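Local coordinates for protein heavy metal cation tricomponent efflux pump ZneA(CzcA-like) (Cupriavidus metallidurans, PDB 4K0J) that probably exports zinc ions in exchange for protons, as the inner-membrane RND pump of a three-component heavy-metal efflux system, at residues L690-Q703 with L808-F822. Numbering follows the deposited sequence.
Sequences LKTVPGAQDVIIDQ and LTVRLNLRGRDLSTF
V699, I700 and I701 pair with L812, R811 and V810 as the edge of a four-stranded antiparallel sheet, in which 699-701 is an outer strand and 807-812 also bonds to strand 667-672. With helices 676-690 and 820-830 packed on it, this is the alpha/beta sandwich of a porter subdomain, as in other RND pumps. The backbone bonds run from Q697 N to N813 O, through I700 N to R811 O (2.9 Å), to D702 N and T809 O; the return bond from R811 N to I700 O is weak.

On the helix-covered face, branched aliphatic residues suit both strand and core. V699 straddles two neighbours: CG1, anti to the backbone N (chi1 167°), reaches V810 CG1 at 3.7 Å, while CG2 lies against L812 CB. L812 CD1 in turn meets A696 CB. It also lies 4.1 Å from L690 CD1, at the end of helix 676-690. Farther on, F822 packs against the turn after that helix, with V693 CG1 at its ring edge, 3.6 Å from CE1, and G695 O over one face.

On the other face I700 lies beside R811, and polar residues cluster there and in the adjoining loops. R811 reaches past I700, whose CD1 sits over one guanidinium face, displaced toward its rim, to D702 OD1, which NH1 meets in a salt bridge modelled too short to be trusted. R815 does likewise: Q697 CG lies over its guanidinium, again toward the rim, while NH1 bridges to D698 OD2 (2.7 Å) and NH2 pairs with E632. The same D698 oxygen accepts N813 ND2 on its anti side, so two donors grip it.

At the far end, Q703, bent at chi2 (77°), turns its amide back on T809, with OE1 standing in for a backbone carbonyl. That OE1 accepts T809 N at 2.7 Å, and NE2, also bonded to T800, donates to T809 OG1 at 3.2 Å.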
loop_
_atom_site.group_PDB
_atom_site.type_symbol
_atom_site.label_atom_id
_atom_site.label_comp_id
_atom_site.label_asym_id
_atom_site.label_seq_id
_atom_site.Cartn_x
_atom_site.Cartn_y
_atom_site.Cartn_z
ATOM N N LEU C 690 45.383 -15.444 -3.189
ATOM C CA LEU C 690 44.558 -15.581 -1.997
ATOM C C LEU C 690 44.592 -16.984 -1.427
ATOM O O LEU C 690 44.479 -17.167 -0.213
ATOM C CB LEU C 690 43.112 -15.198 -2.299
ATOM C CG LEU C 690 42.829 -13.710 -2.454
ATOM C CD1 LEU C 690 41.342 -13.494 -2.626
ATOM C CD2 LEU C 690 43.352 -12.952 -1.247
ATOM N N LYS C 691 44.754 -17.979 -2.294
ATOM C CA LYS C 691 44.727 -19.356 -1.818
ATOM C C LYS C 691 46.036 -19.754 -1.142
ATOM O O LYS C 691 46.181 -20.877 -0.665
ATOM C CB LYS C 691 44.345 -20.325 -2.940
ATOM C CG LYS C 691 45.396 -20.519 -4.007
ATOM C CD LYS C 691 44.802 -21.232 -5.215
ATOM C CE LYS C 691 44.001 -22.467 -4.811
ATOM N NZ LYS C 691 43.498 -23.217 -6.000
ATOM N N THR C 692 46.978 -18.817 -1.087
ATOM C CA THR C 692 48.247 -19.040 -0.398
ATOM C C THR C 692 48.228 -18.481 1.028
ATOM O O THR C 692 48.951 -18.963 1.900
ATOM C CB THR C 692 49.441 -18.438 -1.177
ATOM O OG1 THR C 692 49.218 -17.040 -1.409
ATOM C CG2 THR C 692 49.617 -19.145 -2.512
ATOM N N VAL C 693 47.402 -17.463 1.254
ATOM C CA VAL C 693 47.247 -16.863 2.580
ATOM C C VAL C 693 46.674 -17.875 3.585
ATOM O O VAL C 693 45.638 -18.487 3.326
ATOM C CB VAL C 693 46.348 -15.608 2.517
ATOM C CG1 VAL C 693 46.257 -14.930 3.874
ATOM C CG2 VAL C 693 46.868 -14.639 1.466
ATOM N N PRO C 694 47.353 -18.054 4.733
ATOM C CA PRO C 694 47.006 -19.057 5.754
ATOM C C PRO C 694 45.611 -18.912 6.365
ATOM O O PRO C 694 45.190 -19.800 7.105
ATOM C CB PRO C 694 48.065 -18.832 6.839
ATOM C CG PRO C 694 49.210 -18.223 6.129
ATOM C CD PRO C 694 48.603 -17.350 5.072
ATOM N N GLY C 695 44.912 -17.821 6.073
ATOM C CA GLY C 695 43.572 -17.622 6.598
ATOM C C GLY C 695 42.480 -18.102 5.657
ATOM O O GLY C 695 41.469 -18.656 6.089
ATOM N N ALA C 696 42.689 -17.887 4.362
ATOM C CA ALA C 696 41.719 -18.269 3.344
ATOM C C ALA C 696 41.657 -19.782 3.206
ATOM O O ALA C 696 42.673 -20.428 2.966
ATOM C CB ALA C 696 42.080 -17.631 2.014
ATOM N N GLN C 697 40.462 -20.345 3.346
ATOM C CA GLN C 697 40.320 -21.796 3.329
ATOM C C GLN C 697 39.971 -22.342 1.948
ATOM O O GLN C 697 40.761 -23.071 1.351
ATOM C CB GLN C 697 39.296 -22.254 4.364
ATOM C CG GLN C 697 39.563 -23.650 4.890
ATOM C CD GLN C 697 40.757 -23.708 5.825
ATOM O OE1 GLN C 697 41.391 -22.692 6.103
ATOM N NE2 GLN C 697 41.064 -24.902 6.323
ATOM N N ASP C 698 38.789 -22.005 1.448
ATOM C CA ASP C 698 38.424 -22.378 0.089
ATOM C C ASP C 698 38.536 -21.134 -0.779
ATOM O O ASP C 698 38.236 -20.042 -0.309
ATOM C CB ASP C 698 36.999 -22.929 0.043
ATOM C CG ASP C 698 36.733 -23.954 1.132
ATOM O OD1 ASP C 698 37.241 -25.090 1.025
ATOM O OD2 ASP C 698 36.006 -23.626 2.095
ATOM N N VAL C 699 38.996 -21.293 -2.021
ATOM C CA VAL C 699 39.067 -20.185 -2.980
ATOM C C VAL C 699 38.780 -20.677 -4.391
ATOM O O VAL C 699 39.432 -21.604 -4.865
ATOM C CB VAL C 699 40.457 -19.503 -3.002
ATOM C CG1 VAL C 699 40.584 -18.595 -4.225
ATOM C CG2 VAL C 699 40.701 -18.704 -1.737
ATOM N N ILE C 700 37.813 -20.059 -5.066
ATOM C CA ILE C 700 37.526 -20.411 -6.457
ATOM C C ILE C 700 36.982 -19.238 -7.258
ATOM O O ILE C 700 36.582 -18.227 -6.694
ATOM C CB ILE C 700 36.530 -21.576 -6.562
ATOM C CG1 ILE C 700 35.665 -21.652 -5.305
ATOM C CG2 ILE C 700 37.264 -22.885 -6.780
ATOM C CD1 ILE C 700 34.848 -22.924 -5.207
ATOM N N ILE C 701 36.988 -19.373 -8.579
ATOM C CA ILE C 701 36.344 -18.392 -9.441
ATOM C C ILE C 701 34.906 -18.830 -9.650
ATOM O O ILE C 701 34.657 -19.863 -10.270
ATOM C CB ILE C 701 37.039 -18.276 -10.813
ATOM C CG1 ILE C 701 38.429 -17.652 -10.661
ATOM C CG2 ILE C 701 36.190 -17.456 -11.780
ATOM C CD1 ILE C 701 39.116 -17.372 -11.980
ATOM N N ASP C 702 33.971 -18.047 -9.123
ATOM C CA ASP C 702 32.557 -18.380 -9.172
ATOM C C ASP C 702 32.080 -18.647 -10.597
ATOM O O ASP C 702 31.430 -19.661 -10.856
ATOM C CB ASP C 702 31.726 -17.265 -8.537
ATOM C CG ASP C 702 30.355 -17.740 -8.093
ATOM O OD1 ASP C 702 30.277 -18.797 -7.430
ATOM O OD2 ASP C 702 29.355 -17.060 -8.410
ATOM N N GLN C 703 32.408 -17.743 -11.518
ATOM C CA GLN C 703 32.052 -17.922 -12.924
ATOM C C GLN C 703 32.828 -19.075 -13.553
ATOM O O GLN C 703 34.061 -19.081 -13.582
ATOM C CB GLN C 703 32.276 -16.638 -13.724
ATOM C CG GLN C 703 31.332 -15.509 -13.373
ATOM C CD GLN C 703 31.698 -14.820 -12.076
ATOM O OE1 GLN C 703 32.647 -15.214 -11.398
ATOM N NE2 GLN C 703 30.947 -13.781 -11.725
ATOM N N LEU C 808 34.111 -10.804 -12.573
ATOM C CA LEU C 808 34.276 -12.205 -12.206
ATOM C C LEU C 808 34.494 -12.271 -10.706
ATOM O O LEU C 808 35.079 -11.364 -10.123
ATOM C CB LEU C 808 35.460 -12.832 -12.940
ATOM C CG LEU C 808 35.143 -13.979 -13.903
ATOM C CD1 LEU C 808 34.354 -13.479 -15.098
ATOM C CD2 LEU C 808 36.419 -14.676 -14.352
ATOM N N THR C 809 34.020 -13.339 -10.078
ATOM C CA THR C 809 34.013 -13.405 -8.625
ATOM C C THR C 809 34.952 -14.464 -8.081
ATOM O O THR C 809 34.823 -15.643 -8.400
ATOM C CB THR C 809 32.611 -13.711 -8.096
ATOM O OG1 THR C 809 31.661 -12.852 -8.735
ATOM C CG2 THR C 809 32.558 -13.505 -6.591
ATOM N N VAL C 810 35.895 -14.042 -7.252
ATOM C CA VAL C 810 36.726 -14.994 -6.543
ATOM C C VAL C 810 36.124 -15.215 -5.167
ATOM O O VAL C 810 36.372 -14.444 -4.242
ATOM C CB VAL C 810 38.179 -14.503 -6.400
ATOM C CG1 VAL C 810 39.023 -15.567 -5.727
ATOM C CG2 VAL C 810 38.762 -14.150 -7.754
ATOM N N ARG C 811 35.320 -16.262 -5.036
ATOM C CA ARG C 811 34.684 -16.550 -3.764
ATOM C C ARG C 811 35.587 -17.375 -2.844
ATOM O O ARG C 811 36.337 -18.235 -3.309
ATOM C CB ARG C 811 33.315 -17.205 -3.975
ATOM C CG ARG C 811 33.320 -18.639 -4.441
ATOM C CD ARG C 811 31.890 -19.154 -4.470
ATOM N NE ARG C 811 31.801 -20.611 -4.476
ATOM C CZ ARG C 811 31.623 -21.340 -5.573
ATOM N NH1 ARG C 811 31.522 -20.747 -6.755
ATOM N NH2 ARG C 811 31.546 -22.661 -5.490
ATOM N N LEU C 812 35.515 -17.086 -1.542
ATOM C CA LEU C 812 36.422 -17.664 -0.547
ATOM C C LEU C 812 35.894 -17.575 0.894
ATOM O O LEU C 812 35.201 -16.625 1.250
ATOM C CB LEU C 812 37.795 -16.990 -0.621
ATOM C CG LEU C 812 37.919 -15.572 -0.055
ATOM C CD1 LEU C 812 39.332 -15.335 0.443
ATOM C CD2 LEU C 812 37.532 -14.521 -1.084
ATOM N N ASN C 813 36.242 -18.556 1.725
ATOM C CA ASN C 813 35.802 -18.572 3.126
ATOM C C ASN C 813 36.895 -18.185 4.128
ATOM O O ASN C 813 38.056 -18.559 3.970
ATOM C CB ASN C 813 35.221 -19.939 3.495
ATOM C CG ASN C 813 33.977 -20.277 2.698
ATOM O OD1 ASN C 813 33.155 -19.407 2.406
ATOM N ND2 ASN C 813 33.832 -21.547 2.336
ATOM N N LEU C 814 36.507 -17.451 5.167
ATOM C CA LEU C 814 37.451 -16.927 6.156
ATOM C C LEU C 814 37.921 -17.969 7.165
ATOM O O LEU C 814 38.847 -17.720 7.934
ATOM C CB LEU C 814 36.838 -15.730 6.895
ATOM C CG LEU C 814 35.337 -15.753 7.221
ATOM C CD1 LEU C 814 34.968 -16.827 8.239
ATOM C CD2 LEU C 814 34.876 -14.384 7.704
ATOM N N ARG C 815 37.270 -19.129 7.150
ATOM C CA ARG C 815 37.509 -20.201 8.119
ATOM C C ARG C 815 38.979 -20.573 8.286
ATOM O O ARG C 815 39.714 -20.691 7.309
ATOM C CB ARG C 815 36.698 -21.440 7.728
ATOM C CG ARG C 815 37.075 -22.711 8.467
ATOM C CD ARG C 815 36.116 -23.834 8.116
ATOM N NE ARG C 815 35.903 -23.928 6.675
ATOM C CZ ARG C 815 36.560 -24.760 5.876
ATOM N NH1 ARG C 815 36.304 -24.775 4.575
ATOM N NH2 ARG C 815 37.476 -25.578 6.375
ATOM N N GLY C 816 39.397 -20.744 9.536
ATOM C CA GLY C 816 40.750 -21.171 9.833
ATOM C C GLY C 816 41.451 -20.285 10.843
ATOM O O GLY C 816 42.188 -20.774 11.701
ATOM N N ARG C 817 41.225 -18.978 10.748
ATOM C CA ARG C 817 41.936 -18.030 11.599
ATOM C C ARG C 817 41.076 -16.835 11.995
ATOM O O ARG C 817 40.122 -16.971 12.756
ATOM C CB ARG C 817 43.221 -17.552 10.911
ATOM C CG ARG C 817 44.273 -17.008 11.865
ATOM C CD ARG C 817 45.557 -16.626 11.138
ATOM N NE ARG C 817 45.388 -15.464 10.268
ATOM C CZ ARG C 817 46.398 -14.785 9.731
ATOM N NH1 ARG C 817 46.163 -13.740 8.953
ATOM N NH2 ARG C 817 47.648 -15.150 9.975
ATOM N N ASP C 818 41.420 -15.665 11.471
ATOM C CA ASP C 818 40.799 -14.421 11.898
ATOM C C ASP C 818 40.076 -13.771 10.732
ATOM O O ASP C 818 39.896 -14.388 9.682
ATOM C CB ASP C 818 41.869 -13.468 12.429
ATOM C CG ASP C 818 41.401 -12.666 13.626
ATOM O OD1 ASP C 818 40.851 -13.266 14.574
ATOM O OD2 ASP C 818 41.592 -11.432 13.619
ATOM N N LEU C 819 39.661 -12.524 10.919
ATOM C CA LEU C 819 39.099 -11.749 9.823
ATOM C C LEU C 819 39.863 -10.447 9.648
ATOM O O LEU C 819 40.268 -10.113 8.539
ATOM C CB LEU C 819 37.610 -11.473 10.039
ATOM C CG LEU C 819 36.934 -10.629 8.952
ATOM C CD1 LEU C 819 37.168 -11.222 7.576
ATOM C CD2 LEU C 819 35.444 -10.494 9.218
ATOM N N SER C 820 40.068 -9.724 10.744
ATOM C CA SER C 820 40.759 -8.438 10.696
ATOM C C SER C 820 42.187 -8.588 10.192
ATOM O O SER C 820 42.549 -8.040 9.149
ATOM C CB SER C 820 40.780 -7.790 12.079
ATOM O OG SER C 820 41.675 -8.473 12.940
ATOM N N THR C 821 42.994 -9.331 10.942
ATOM C CA THR C 821 44.388 -9.560 10.584
ATOM C C THR C 821 44.508 -10.299 9.253
ATOM O O THR C 821 45.389 -10.002 8.438
ATOM C CB THR C 821 45.134 -10.346 11.687
ATOM O OG1 THR C 821 44.438 -11.565 11.971
ATOM C CG2 THR C 821 45.225 -9.520 12.961
ATOM N N PHE C 822 43.611 -11.257 9.036
ATOM C CA PHE C 822 43.608 -12.028 7.803
ATOM C C PHE C 822 43.345 -11.151 6.592
ATOM O O PHE C 822 44.123 -11.150 5.637
ATOM C CB PHE C 822 42.569 -13.146 7.846
ATOM C CG PHE C 822 42.175 -13.642 6.484
ATOM C CD1 PHE C 822 43.089 -14.315 5.685
ATOM C CD2 PHE C 822 40.901 -13.423 5.993
ATOM C CE1 PHE C 822 42.734 -14.765 4.425
ATOM C CE2 PHE C 822 40.541 -13.874 4.732
ATOM C CZ PHE C 822 41.459 -14.546 3.949
#